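Local coordinates for MutT related protein (PDB 3GRN) that probably acts as a Nudix-family (MutT-related) hydrolase, its exact substrate not being established, at residues E21-R27 / H105-V111; G70-V76 / A87-D91; I9-A13 / L51-V55. All coordinates share one frame; numbering follows the deposited sequence.

Contact 1 of 3, residues E21-R27 / H105-V111; sequences EFLLLRR and HIEYSWV
Arg26 and Glu107 show how a salt bridge can be built on the face of an antiparallel strand pair. NE of Arg26 meets OE2 of Glu107 at 2.7 Å in a nearly straight bond (168°). The carboxylate oxygen offers its anti lone pair and lies close to the guanidinium plane, although the two flat groups are turned 57° apart; NH1 adds a weak second bond. The arginine bends at chi3 (88°), which turns its head back over Ile106 and Glu107, and CD1 of Ile106 sits on one guanidinium face, 3.4 Å from CZ of Arg26. NH2 reaches past the pair to Glu29 and Gly36. A methionine in place of Arg26 would probably leave the Glu107 carboxylate without its charged mate and Ile106 without the flat surface it covers. On the other face Leu25 lies over the His105 ring, CD1 standing 3.7 Å from its centroid, while CD2 touches CB of Tyr108 at 3.7 Å. Further along, Leu23 lies over the Trp110 indole: CB approaches CZ3 at 3.6 Å, and the ring edge carries CE3 to Glu21 O. Backbone bonds such as Leu24 N to Ser109 O (2.8 Å) fix this register. The pairing of strand 22-27 with the outermost strand 105-111 completes one flank of the mixed sheet in the Nudix fold.

Contact 2 of 3, residues G70-V76 / A87-D91; sequences GDIAGQV and AIVFD
Val89 CG1 and Ala73 CB, 4.1 Å apart, lie at the apolar centre of a beta hairpin interrupted by a classic beta bulge. Both side chains touch Phe129 of helix 124-137, which covers this face of the hairpin. On the same face CG1 of Val76 rests 3.7 Å from CB of Ala87. The reverse face carries a second apolar group, in which Ile88 and Phe90 touch Leu51 of helix 51-63 and Ile72 lies at the exposed rim. CG1 of Ile72 is anti to its carbonyl carbon (chi1 -64°), which brings it obliquely up to the Phe90 ring, 3.7 Å from CE1, the two side chains running the same way. The bulge itself is backbone work. Ala73 N donates to Val89 O at 2.7 Å and Gly74 N adds a weak bond to the same oxygen, so two residues face one. Gly74 adopts phi 153° and psi -157°, where a CB would press on the preceding carbonyl. Toward the polar edge the Asp91 carboxylate is engaged outside the pair, OD2 in a salt bridge with Arg16 and OD1 with Gly93 N. The backbone there closes with Asp91 N on Asp71 O, and finally with Gly70 N on Asp91 O at 2.9 Å.

Contact 3 of 3, residues I9-A13 / L51-V55; sequences ISVYA and LKEGV
Val11 is the bump on strand 9-13 that fits the hollow on helix 51-55 between Leu51, Gly54 and Val55. Helix 51-63 lies within the Nudix box, the sequence signature of this family, and its segment 51-55 runs at 59° to strand 9-13. CG2 of Val11 enters where Gly54 has no side chain, reaching Val55 N at 3.6 Å and the carbonyl carbon of Gly54 at 3.8 Å. A CB on Gly54 would point toward the strand and just touch this methyl, but it would be crowded by Leu51 O within the helix. CG1, anti to the carbonyl carbon of Val11 (chi1 -71°), is left to face Leu51, whose CD2 lies 4.0 Å away. That leucine methyl touches both strand side chains, since it also meets CG2 of Ile9 at 3.9 Å; Leu51 and Ile9 cross at about a right angle. At the far end the bump comes from the helix. CB of Val55 packs against Val11, and its CG2 settles over the backbone leading from Tyr12 to Ala13. Met67 covers both Val55 and Ala13, continuing the apolar layer. The last touch of this fit is CG2 of Val55 on CB of Ala13, at 3.9 Å.

The three contacts illustrate how one sheet uses different chemistry at its edges and its middle. Contact 3 is the buried one, purely apolar between the segments, with strand 9-13 at the interior of the sheet. Contacts 1 and 2 are only partly buried: each pairs an outermost strand with its neighbour, one at either side of the sheet, their centres about 18 Å apart. Both rely on antiparallel backbone bonds, but contact 1 adds a salt bridge, whereas the Asp91 carboxylate of contact 2 bonds to partners beyond its segments. Contacts 2 and 3 touch directly, Phe90 N lying 2.8 Å from Tyr12 O, and helix 51-63 reaches both through Leu51.

Contact 1 of 3, residues E21-R27 / H105-V111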
ATOM      1  N   GLU A  21      12.792  22.876   1.271  1.00 22.25           N
ATOM      2  CA  GLU A  21      13.218  21.712   0.495  1.00 23.30           C
ATOM      3  C   GLU A  21      12.057  20.714   0.427  1.00 20.79           C
ATOM      4  O   GLU A  21      11.306  20.591   1.389  1.00 21.20           O
ATOM      5  CB  GLU A  21      14.415  21.018   1.142  1.00 27.79           C
ATOM      6  CG  GLU A  21      15.668  21.893   1.302  1.00 32.49           C
ATOM      7  CD  GLU A  21      16.732  21.224   2.155  1.00 38.35           C
ATOM      8  OE1 GLU A  21      16.379  20.672   3.228  1.00 39.90           O
ATOM      9  OE2 GLU A  21      17.921  21.248   1.752  1.00 45.47           O
ATOM     10  N   PHE A  22      11.945  20.003  -0.692  1.00 22.56           N
ATOM     11  CA  PHE A  22      10.823  19.078  -0.935  1.00 18.17           C
ATOM     12  C   PHE A  22      11.102  17.653  -0.483  1.00 19.52           C
ATOM     13  O   PHE A  22      12.196  17.137  -0.659  1.00 18.70           O
ATOM     14  CB  PHE A  22      10.461  19.047  -2.427  1.00 17.83           C
ATOM     15  CG  PHE A  22       9.967  20.366  -2.956  1.00 19.46           C
ATOM     16  CD1 PHE A  22       8.627  20.701  -2.887  1.00 17.44           C
ATOM     17  CD2 PHE A  22      10.859  21.275  -3.524  1.00 26.28           C
ATOM     18  CE1 PHE A  22       8.164  21.922  -3.379  1.00 25.21           C
ATOM     19  CE2 PHE A  22      10.413  22.497  -4.011  1.00 27.49           C
ATOM     20  CZ  PHE A  22       9.068  22.820  -3.944  1.00 26.32           C
ATOM     21  N   LEU A  23      10.072  17.012   0.048  1.00 15.87           N
ATOM     22  CA  LEU A  23      10.177  15.625   0.494  1.00 16.77           C
ATOM     23  C   LEU A  23      10.124  14.666  -0.686  1.00 15.58           C
ATOM     24  O   LEU A  23       9.104  14.593  -1.397  1.00 14.85           O
ATOM     25  CB  LEU A  23       9.047  15.296   1.488  1.00 14.39           C
ATOM     26  CG  LEU A  23       9.050  13.863   2.054  1.00 13.36           C
ATOM     27  CD1 LEU A  23      10.371  13.449   2.701  1.00 17.66           C
ATOM     28  CD2 LEU A  23       7.855  13.624   2.996  1.00 13.47           C
ATOM     29  N   LEU A  24      11.219  13.926  -0.885  1.00 13.90           N
ATOM     30  CA  LEU A  24      11.236  12.824  -1.852  1.00 14.48           C
ATOM     31  C   LEU A  24      11.431  11.491  -1.131  1.00 16.74           C
ATOM     32  O   LEU A  24      12.052  11.437  -0.070  1.00 17.03           O
ATOM     33  CB  LEU A  24      12.320  12.998  -2.917  1.00 17.01           C
ATOM     34  CG  LEU A  24      12.406  14.339  -3.626  1.00 25.41           C
ATOM     35  CD1 LEU A  24      13.455  14.252  -4.724  1.00 21.73           C
ATOM     36  CD2 LEU A  24      11.077  14.738  -4.197  1.00 18.00           C
ATOM     37  N   LEU A  25      10.903  10.427  -1.719  1.00 15.36           N
ATOM     38  CA  LEU A  25      10.973   9.096  -1.128  1.00 15.05           C
ATOM     39  C   LEU A  25      11.517   8.142  -2.173  1.00 20.39           C
ATOM     40  O   LEU A  25      11.142   8.235  -3.336  1.00 20.50           O
ATOM     41  CB  LEU A  25       9.562   8.633  -0.778  1.00 16.60           C
ATOM     42  CG  LEU A  25       8.680   9.567   0.045  1.00 12.49           C
ATOM     43  CD1 LEU A  25       7.292   8.901   0.217  1.00 17.57           C
ATOM     44  CD2 LEU A  25       9.317   9.811   1.373  1.00 13.95           C
ATOM     45  N   ARG A  26      12.377   7.212  -1.764  1.00 17.66           N
ATOM     46  CA  ARG A  26      12.873   6.204  -2.706  1.00 17.78           C
ATOM     47  C   ARG A  26      12.101   4.914  -2.571  1.00 20.93           C
ATOM     48  O   ARG A  26      12.014   4.379  -1.481  1.00 17.98           O
ATOM     49  CB  ARG A  26      14.368   5.960  -2.519  1.00 26.17           C
ATOM     50  CG  ARG A  26      14.920   5.042  -3.598  1.00 25.38           C
ATOM     51  CD  ARG A  26      16.411   5.133  -3.739  1.00 31.02           C
ATOM     52  NE  ARG A  26      17.103   4.211  -2.856  1.00 31.80           N
ATOM     53  CZ  ARG A  26      17.323   2.917  -3.105  1.00 37.61           C
ATOM     54  NH1 ARG A  26      17.976   2.188  -2.212  1.00 39.46           N
ATOM     55  NH2 ARG A  26      16.884   2.329  -4.219  1.00 41.52           N
ATOM     56  N   ARG A  27      11.591   4.395  -3.684  1.00 14.80           N
ATOM     57  CA  ARG A  27      10.691   3.253  -3.714  1.00 17.32           C
ATOM     58  C   ARG A  27      11.429   1.946  -3.402  1.00 16.85           C
ATOM     59  O   ARG A  27      12.598   1.814  -3.741  1.00 24.90           O
ATOM     60  CB  ARG A  27      10.029   3.142  -5.082  1.00 21.58           C
ATOM     61  CG  ARG A  27       9.141   4.325  -5.449  1.00 23.65           C
ATOM     62  CD  ARG A  27       8.617   4.246  -6.898  1.00 27.26           C
ATOM     63  NE  ARG A  27       7.724   3.106  -7.136  1.00 23.06           N
ATOM     64  CZ  ARG A  27       6.428   3.073  -6.825  1.00 29.73           C
ATOM     65  NH1 ARG A  27       5.844   4.118  -6.251  1.00 35.81           N
ATOM     66  NH2 ARG A  27       5.709   1.983  -7.073  1.00 29.65           N
ATOM     67  N   HIS A 105       8.686   2.248   0.746  1.00 14.51           N
ATOM     68  CA  HIS A 105       9.852   3.089   0.511  1.00 15.75           C
ATOM     69  C   HIS A 105      11.017   2.760   1.427  1.00 21.54           C
ATOM     70  O   HIS A 105      10.804   2.365   2.576  1.00 21.56           O
ATOM     71  CB  HIS A 105       9.519   4.578   0.637  1.00 18.03           C
ATOM     72  CG  HIS A 105       8.487   5.058  -0.333  1.00 19.19           C
ATOM     73  ND1 HIS A 105       7.154   5.174   0.001  1.00 15.89           N
ATOM     74  CD2 HIS A 105       8.589   5.450  -1.625  1.00 17.73           C
ATOM     75  CE1 HIS A 105       6.477   5.618  -1.043  1.00 20.59           C
ATOM     76  NE2 HIS A 105       7.324   5.800  -2.039  1.00 15.72           N
ATOM     77  N   ILE A 106      12.240   2.924   0.927  1.00 19.32           N
ATOM     78  CA  ILE A 106      13.436   2.544   1.707  1.00 22.83           C
ATOM     79  C   ILE A 106      14.205   3.697   2.337  1.00 23.47           C
ATOM     80  O   ILE A 106      14.902   3.521   3.339  1.00 26.38           O
ATOM     81  CB  ILE A 106      14.403   1.635   0.910  1.00 27.54           C
ATOM     82  CG1 ILE A 106      14.691   2.212  -0.482  1.00 28.58           C
ATOM     83  CG2 ILE A 106      13.851   0.207   0.853  1.00 35.97           C
ATOM     84  CD1 ILE A 106      14.867   1.115  -1.539  1.00 38.96           C
ATOM     85  N   GLU A 107      14.072   4.881   1.752  1.00 20.13           N
ATOM     86  CA  GLU A 107      14.658   6.088   2.308  1.00 20.62           C
ATOM     87  C   GLU A 107      13.917   7.343   1.878  1.00 17.78           C
ATOM     88  O   GLU A 107      13.077   7.304   0.985  1.00 16.57           O
ATOM     89  CB  GLU A 107      16.151   6.222   1.991  1.00 29.09           C
ATOM     90  CG  GLU A 107      16.523   6.050   0.543  1.00 36.91           C
ATOM     91  CD  GLU A 107      17.996   5.698   0.363  1.00 44.04           C
ATOM     92  OE1 GLU A 107      18.809   6.004   1.264  1.00 49.77           O
ATOM     93  OE2 GLU A 107      18.335   5.107  -0.680  1.00 37.51           O
ATOM     94  N   TYR A 108      14.249   8.442   2.535  1.00 19.88           N
ATOM     95  CA  TYR A 108      13.687   9.735   2.175  1.00 19.87           C
ATOM     96  C   TYR A 108      14.772  10.778   2.205  1.00 25.97           C
ATOM     97  O   TYR A 108      15.833  10.564   2.782  1.00 21.94           O
ATOM     98  CB  TYR A 108      12.534  10.134   3.105  1.00 19.34           C
ATOM     99  CG  TYR A 108      12.968  10.464   4.514  1.00 15.44           C
ATOM    100  CD1 TYR A 108      13.357  11.765   4.861  1.00 24.36           C
ATOM    101  CD2 TYR A 108      13.028   9.469   5.493  1.00 23.28           C
ATOM    102  CE1 TYR A 108      13.772  12.080   6.155  1.00 26.08           C
ATOM    103  CE2 TYR A 108      13.436   9.767   6.790  1.00 20.92           C
ATOM    104  CZ  TYR A 108      13.819  11.077   7.112  1.00 25.85           C
ATOM    105  OH  TYR A 108      14.230  11.404   8.390  1.00 28.42           O
ATOM    106  N   SER A 109      14.455  11.930   1.624  1.00 23.72           N
ATOM    107  CA  SER A 109      15.361  13.046   1.561  1.00 24.08           C
ATOM    108  C   SER A 109      14.579  14.316   1.330  1.00 25.83           C
ATOM    109  O   SER A 109      13.582  14.316   0.596  1.00 21.56           O
ATOM    110  CB  SER A 109      16.387  12.844   0.446  1.00 25.93           C
ATOM    111  OG  SER A 109      17.355  13.875   0.477  1.00 36.48           O
ATOM    112  N   TRP A 110      15.024  15.382   1.994  1.00 25.78           N
ATOM    113  CA  TRP A 110      14.495  16.727   1.806  1.00 21.64           C
ATOM    114  C   TRP A 110      15.424  17.422   0.814  1.00 29.74           C
ATOM    115  O   TRP A 110      16.572  17.739   1.141  1.00 31.74           O
ATOM    116  CB  TRP A 110      14.438  17.484   3.137  1.00 27.53           C
ATOM    117  CG  TRP A 110      13.507  16.906   4.165  1.00 24.00           C
ATOM    118  CD1 TRP A 110      13.836  16.053   5.191  1.00 26.12           C
ATOM    119  CD2 TRP A 110      12.095  17.134   4.270  1.00 25.93           C
ATOM    120  NE1 TRP A 110      12.707  15.736   5.923  1.00 27.45           N
ATOM    121  CE2 TRP A 110      11.629  16.394   5.385  1.00 22.35           C
ATOM    122  CE3 TRP A 110      11.174  17.889   3.527  1.00 23.25           C
ATOM    123  CZ2 TRP A 110      10.286  16.392   5.777  1.00 22.25           C
ATOM    124  CZ3 TRP A 110       9.840  17.886   3.920  1.00 20.34           C
ATOM    125  CH2 TRP A 110       9.407  17.140   5.037  1.00 21.95           C
ATOM    126  N   VAL A 111      14.934  17.626  -0.408  1.00 25.98           N
ATOM    127  CA  VAL A 111      15.754  18.101  -1.520  1.00 27.44           C
ATOM    128  C   VAL A 111      15.294  19.480  -2.030  1.00 30.95           C
ATOM    129  O   VAL A 111      14.100  19.706  -2.236  1.00 23.21           O
ATOM    130  CB  VAL A 111      15.790  17.066  -2.689  1.00 28.14           C
ATOM    131  CG1 VAL A 111      16.860  17.455  -3.695  1.00 30.44           C
ATOM    132  CG2 VAL A 111      16.063  15.646  -2.178  1.00 28.66           C
TER

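Contact 2 of 3, residues G70-V76 / A87-D91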
ATOM      1  N   GLY A  70      -3.610  21.578   0.307  1.00 27.61           N
ATOM      2  CA  GLY A  70      -3.886  22.941  -0.108  1.00 28.76           C
ATOM      3  C   GLY A  70      -4.270  22.955  -1.577  1.00 26.51           C
ATOM      4  O   GLY A  70      -4.948  22.053  -2.069  1.00 24.81           O
ATOM      5  N   ASP A  71      -3.823  23.970  -2.293  1.00 21.96           N
ATOM      6  CA  ASP A  71      -4.236  24.129  -3.680  1.00 22.37           C
ATOM      7  C   ASP A  71      -3.575  23.086  -4.596  1.00 16.94           C
ATOM      8  O   ASP A  71      -2.543  22.501  -4.262  1.00 19.85           O
ATOM      9  CB  ASP A  71      -3.869  25.527  -4.169  1.00 24.56           C
ATOM     10  CG  ASP A  71      -4.586  26.626  -3.398  1.00 40.00           C
ATOM     11  OD1 ASP A  71      -5.772  26.444  -3.037  1.00 40.76           O
ATOM     12  OD2 ASP A  71      -3.956  27.681  -3.169  1.00 52.61           O
ATOM     13  N   ILE A  72      -4.163  22.884  -5.768  1.00 15.99           N
ATOM     14  CA  ILE A  72      -3.516  22.048  -6.783  1.00 16.64           C
ATOM     15  C   ILE A  72      -2.276  22.751  -7.322  1.00 17.22           C
ATOM     16  O   ILE A  72      -2.330  23.939  -7.637  1.00 19.81           O
ATOM     17  CB  ILE A  72      -4.495  21.732  -7.926  1.00 16.79           C
ATOM     18  CG1 ILE A  72      -5.658  20.896  -7.408  1.00 23.23           C
ATOM     19  CG2 ILE A  72      -3.772  21.032  -9.075  1.00 19.68           C
ATOM     20  CD1 ILE A  72      -6.915  21.094  -8.201  1.00 24.60           C
ATOM     21  N   ALA A  73      -1.157  22.024  -7.404  1.00 13.37           N
ATOM     22  CA  ALA A  73       0.121  22.568  -7.860  1.00 14.13           C
ATOM     23  C   ALA A  73       0.335  22.336  -9.356  1.00 17.46           C
ATOM     24  O   ALA A  73       1.119  23.029  -9.990  1.00 17.93           O
ATOM     25  CB  ALA A  73       1.247  21.978  -7.077  1.00 18.26           C
ATOM     26  N   GLY A  74      -0.351  21.336  -9.887  1.00 15.09           N
ATOM     27  CA  GLY A  74      -0.269  20.998 -11.310  1.00 13.86           C
ATOM     28  C   GLY A  74      -0.563  19.532 -11.582  1.00 15.89           C
ATOM     29  O   GLY A  74      -1.175  18.836 -10.767  1.00 14.00           O
ATOM     30  N   GLN A  75      -0.051  19.067 -12.716  1.00 17.26           N
ATOM     31  CA  GLN A  75      -0.408  17.786 -13.318  0.50 16.98           C
ATOM     32  C   GLN A  75       0.859  17.106 -13.801  1.00 17.51           C
ATOM     33  O   GLN A  75       1.720  17.786 -14.356  1.00 17.47           O
ATOM     34  CB  GLN A  75      -1.337  18.093 -14.516  0.50 20.29           C
ATOM     35  CG  GLN A  75      -1.610  16.986 -15.517  0.50 25.91           C
ATOM     36  CD  GLN A  75      -0.571  16.886 -16.627  0.50 14.76           C
ATOM     37  OE1 GLN A  75      -0.241  15.784 -17.061  0.50 35.66           O
ATOM     38  NE2 GLN A  75      -0.055  18.031 -17.095  0.50 22.60           N
ATOM     39  N   VAL A  76       0.957  15.782 -13.650  1.00 13.89           N
ATOM     40  CA  VAL A  76       1.980  15.033 -14.354  1.00 18.29           C
ATOM     41  C   VAL A  76       1.298  13.801 -14.960  1.00 17.39           C
ATOM     42  O   VAL A  76       0.445  13.187 -14.318  1.00 15.54           O
ATOM     43  CB  VAL A  76       3.208  14.686 -13.458  1.00 23.27           C
ATOM     44  CG1 VAL A  76       2.844  13.741 -12.356  1.00 21.43           C
ATOM     45  CG2 VAL A  76       4.307  14.080 -14.278  1.00 28.22           C
ATOM     46  N   ALA A  87      -1.768  12.102 -13.097  1.00 14.04           N
ATOM     47  CA  ALA A  87      -1.529  12.398 -11.683  1.00 14.58           C
ATOM     48  C   ALA A  87      -1.715  13.883 -11.379  1.00 17.05           C
ATOM     49  O   ALA A  87      -1.257  14.748 -12.134  1.00 15.58           O
ATOM     50  CB  ALA A  87      -0.172  11.954 -11.270  1.00 15.93           C
ATOM     51  N   ILE A  88      -2.413  14.152 -10.286  1.00 12.65           N
ATOM     52  CA  ILE A  88      -2.653  15.525  -9.858  0.50 12.36           C
ATOM     53  C   ILE A  88      -1.769  15.790  -8.640  1.00 14.05           C
ATOM     54  O   ILE A  88      -1.721  14.976  -7.691  1.00 14.11           O
ATOM     55  CB  ILE A  88      -4.163  15.813  -9.586  0.50 15.81           C
ATOM     56  CG1 ILE A  88      -5.004  15.589 -10.858  0.50 13.27           C
ATOM     57  CG2 ILE A  88      -4.365  17.256  -9.146  0.50 15.78           C
ATOM     58  CD1 ILE A  88      -5.506  14.179 -11.051  0.50 18.01           C
ATOM     59  N   VAL A  89      -1.056  16.917  -8.681  1.00 12.29           N
ATOM     60  CA  VAL A  89      -0.079  17.247  -7.645  1.00 12.28           C
ATOM     61  C   VAL A  89      -0.687  18.339  -6.764  1.00 14.74           C
ATOM     62  O   VAL A  89      -1.166  19.357  -7.275  1.00 15.74           O
ATOM     63  CB  VAL A  89       1.275  17.715  -8.222  1.00 18.67           C
ATOM     64  CG1 VAL A  89       2.213  17.990  -7.087  1.00 12.46           C
ATOM     65  CG2 VAL A  89       1.888  16.646  -9.156  1.00 12.87           C
ATOM     66  N   PHE A  90      -0.690  18.094  -5.457  1.00 11.83           N
ATOM     67  CA  PHE A  90      -1.230  19.017  -4.476  1.00 14.80           C
ATOM     68  C   PHE A  90      -0.120  19.657  -3.670  1.00 15.68           C
ATOM     69  O   PHE A  90       0.924  19.030  -3.415  1.00 15.61           O
ATOM     70  CB  PHE A  90      -2.174  18.270  -3.534  1.00 18.86           C
ATOM     71  CG  PHE A  90      -3.489  17.933  -4.163  1.00 15.18           C
ATOM     72  CD1 PHE A  90      -4.566  18.818  -4.054  1.00 20.57           C
ATOM     73  CD2 PHE A  90      -3.659  16.730  -4.853  1.00 15.63           C
ATOM     74  CE1 PHE A  90      -5.789  18.513  -4.637  1.00 21.38           C
ATOM     75  CE2 PHE A  90      -4.873  16.425  -5.456  1.00 17.08           C
ATOM     76  CZ  PHE A  90      -5.941  17.307  -5.358  1.00 17.54           C
ATOM     77  N   ASP A  91      -0.345  20.906  -3.273  1.00 15.25           N
ATOM     78  CA  ASP A  91       0.605  21.586  -2.432  1.00 19.00           C
ATOM     79  C   ASP A  91       0.254  21.280  -0.974  1.00 23.54           C
ATOM     80  O   ASP A  91      -0.851  21.557  -0.502  1.00 29.31           O
ATOM     81  CB  ASP A  91       0.626  23.088  -2.741  1.00 27.05           C
ATOM     82  CG  ASP A  91       1.872  23.773  -2.199  1.00 40.45           C
ATOM     83  OD1 ASP A  91       2.161  23.619  -0.995  1.00 39.50           O
ATOM     84  OD2 ASP A  91       2.559  24.475  -2.973  1.00 43.92           O
TER

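Contact 3 of 3, residues I9-A13 / L51-V55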
ATOM      1  N   ILE A   9      -5.930   7.221 -12.196  1.00 14.17           N
ATOM      2  CA  ILE A   9      -5.707   8.535 -11.575  1.00  8.92           C
ATOM      3  C   ILE A   9      -4.844   8.327 -10.324  1.00 14.32           C
ATOM      4  O   ILE A   9      -5.123   7.447  -9.486  1.00 15.25           O
ATOM      5  CB  ILE A   9      -7.058   9.252 -11.181  1.00 16.34           C
ATOM      6  CG1 ILE A   9      -8.036   9.312 -12.362  1.00 22.52           C
ATOM      7  CG2 ILE A   9      -6.793  10.668 -10.571  1.00 21.24           C
ATOM      8  CD1 ILE A   9      -7.511  10.064 -13.584  1.00 21.55           C
ATOM      9  N   SER A  10      -3.801   9.139 -10.207  1.00 10.98           N
ATOM     10  CA  SER A  10      -2.955   9.142  -9.027  1.00 10.50           C
ATOM     11  C   SER A  10      -2.876  10.547  -8.481  1.00 15.73           C
ATOM     12  O   SER A  10      -3.237  11.507  -9.171  1.00 13.56           O
ATOM     13  CB  SER A  10      -1.554   8.609  -9.330  1.00 15.59           C
ATOM     14  OG  SER A  10      -1.599   7.221  -9.630  1.00 19.61           O
ATOM     15  N   VAL A  11      -2.466  10.660  -7.222  1.00 11.40           N
ATOM     16  CA  VAL A  11      -2.240  11.960  -6.585  1.00 10.40           C
ATOM     17  C   VAL A  11      -0.874  12.012  -5.890  1.00 15.08           C
ATOM     18  O   VAL A  11      -0.426  11.030  -5.294  1.00 14.53           O
ATOM     19  CB  VAL A  11      -3.373  12.304  -5.589  1.00 14.76           C
ATOM     20  CG1 VAL A  11      -4.665  12.627  -6.327  1.00 15.21           C
ATOM     21  CG2 VAL A  11      -3.625  11.132  -4.617  1.00 14.73           C
ATOM     22  N   TYR A  12      -0.208  13.153  -5.992  1.00 11.16           N
ATOM     23  CA  TYR A  12       1.080  13.389  -5.302  1.00 13.33           C
ATOM     24  C   TYR A  12       1.037  14.651  -4.448  1.00 10.55           C
ATOM     25  O   TYR A  12       0.221  15.556  -4.700  1.00 11.04           O
ATOM     26  CB  TYR A  12       2.234  13.433  -6.297  1.00 13.50           C
ATOM     27  CG  TYR A  12       2.396  12.099  -6.990  1.00 16.13           C
ATOM     28  CD1 TYR A  12       3.074  11.053  -6.354  1.00 18.80           C
ATOM     29  CD2 TYR A  12       1.823  11.853  -8.231  1.00 19.61           C
ATOM     30  CE1 TYR A  12       3.225   9.796  -6.954  1.00 20.24           C
ATOM     31  CE2 TYR A  12       1.954  10.567  -8.840  1.00 19.34           C
ATOM     32  CZ  TYR A  12       2.648   9.553  -8.175  1.00 20.90           C
ATOM     33  OH  TYR A  12       2.812   8.300  -8.739  1.00 25.39           O
ATOM     34  N   ALA A  13       1.909  14.700  -3.420  1.00 11.16           N
ATOM     35  CA  ALA A  13       1.979  15.889  -2.545  1.00 15.27           C
ATOM     36  C   ALA A  13       3.342  16.535  -2.589  1.00 13.81           C
ATOM     37  O   ALA A  13       4.358  15.839  -2.549  1.00 14.97           O
ATOM     38  CB  ALA A  13       1.652  15.523  -1.118  1.00 18.28           C
ATOM     39  N   LEU A  51     -10.147  13.367  -4.645  1.00 17.97           N
ATOM     40  CA  LEU A  51      -8.679  13.519  -4.821  1.00 12.85           C
ATOM     41  C   LEU A  51      -7.995  13.965  -3.512  1.00 13.54           C
ATOM     42  O   LEU A  51      -6.960  13.400  -3.120  1.00 14.27           O
ATOM     43  CB  LEU A  51      -8.330  14.526  -5.936  1.00 13.54           C
ATOM     44  CG  LEU A  51      -8.831  14.187  -7.327  1.00 16.52           C
ATOM     45  CD1 LEU A  51      -8.324  15.253  -8.297  1.00 21.26           C
ATOM     46  CD2 LEU A  51      -8.411  12.776  -7.759  1.00 17.14           C
ATOM     47  N   LYS A  52      -8.582  14.932  -2.817  1.00 17.72           N
ATOM     48  CA  LYS A  52      -7.992  15.453  -1.586  1.00 17.75           C
ATOM     49  C   LYS A  52      -7.990  14.422  -0.445  1.00 17.90           C
ATOM     50  O   LYS A  52      -7.052  14.398   0.355  1.00 18.94           O
ATOM     51  CB  LYS A  52      -8.671  16.758  -1.157  1.00 22.45           C
ATOM     52  CG  LYS A  52      -8.100  17.982  -1.920  1.00 25.84           C
ATOM     53  CD  LYS A  52      -8.438  19.320  -1.254  1.00 29.83           C
ATOM     54  CE  LYS A  52      -7.864  20.467  -2.053  1.00 28.77           C
ATOM     55  NZ  LYS A  52      -7.787  21.729  -1.244  1.00 35.79           N
ATOM     56  N   GLU A  53      -9.008  13.560  -0.405  1.00 17.16           N
ATOM     57  CA  GLU A  53      -9.044  12.450   0.567  1.00 22.93           C
ATOM     58  C   GLU A  53      -7.919  11.488   0.225  1.00 20.63           C
ATOM     59  O   GLU A  53      -7.197  11.023   1.105  1.00 19.78           O
ATOM     60  CB  GLU A  53     -10.380  11.698   0.523  1.00 24.47           C
ATOM     61  CG  GLU A  53     -11.518  12.318   1.337  1.00 32.41           C
ATOM     62  CD  GLU A  53     -12.931  11.812   0.948  1.00 40.80           C
ATOM     63  OE1 GLU A  53     -13.089  10.987   0.008  1.00 45.67           O
ATOM     64  OE2 GLU A  53     -13.904  12.256   1.602  1.00 56.78           O
ATOM     65  N   GLY A  54      -7.780  11.191  -1.070  1.00 17.44           N
ATOM     66  CA  GLY A  54      -6.721  10.323  -1.554  1.00 13.83           C
ATOM     67  C   GLY A  54      -5.321  10.788  -1.200  1.00 13.42           C
ATOM     68  O   GLY A  54      -4.501  10.004  -0.727  1.00 14.69           O
ATOM     69  N   VAL A  55      -5.045  12.065  -1.422  1.00 12.41           N
ATOM     70  CA  VAL A  55      -3.672  12.508  -1.196  1.00 11.76           C
ATOM     71  C   VAL A  55      -3.353  12.529   0.307  1.00 11.82           C
ATOM     72  O   VAL A  55      -2.256  12.118   0.686  1.00 14.20           O
ATOM     73  CB  VAL A  55      -3.333  13.811  -1.971  1.00 18.02           C
ATOM     74  CG1 VAL A  55      -4.069  14.979  -1.401  1.00 19.83           C
ATOM     75  CG2 VAL A  55      -1.824  14.009  -2.085  1.00 21.46           C
TER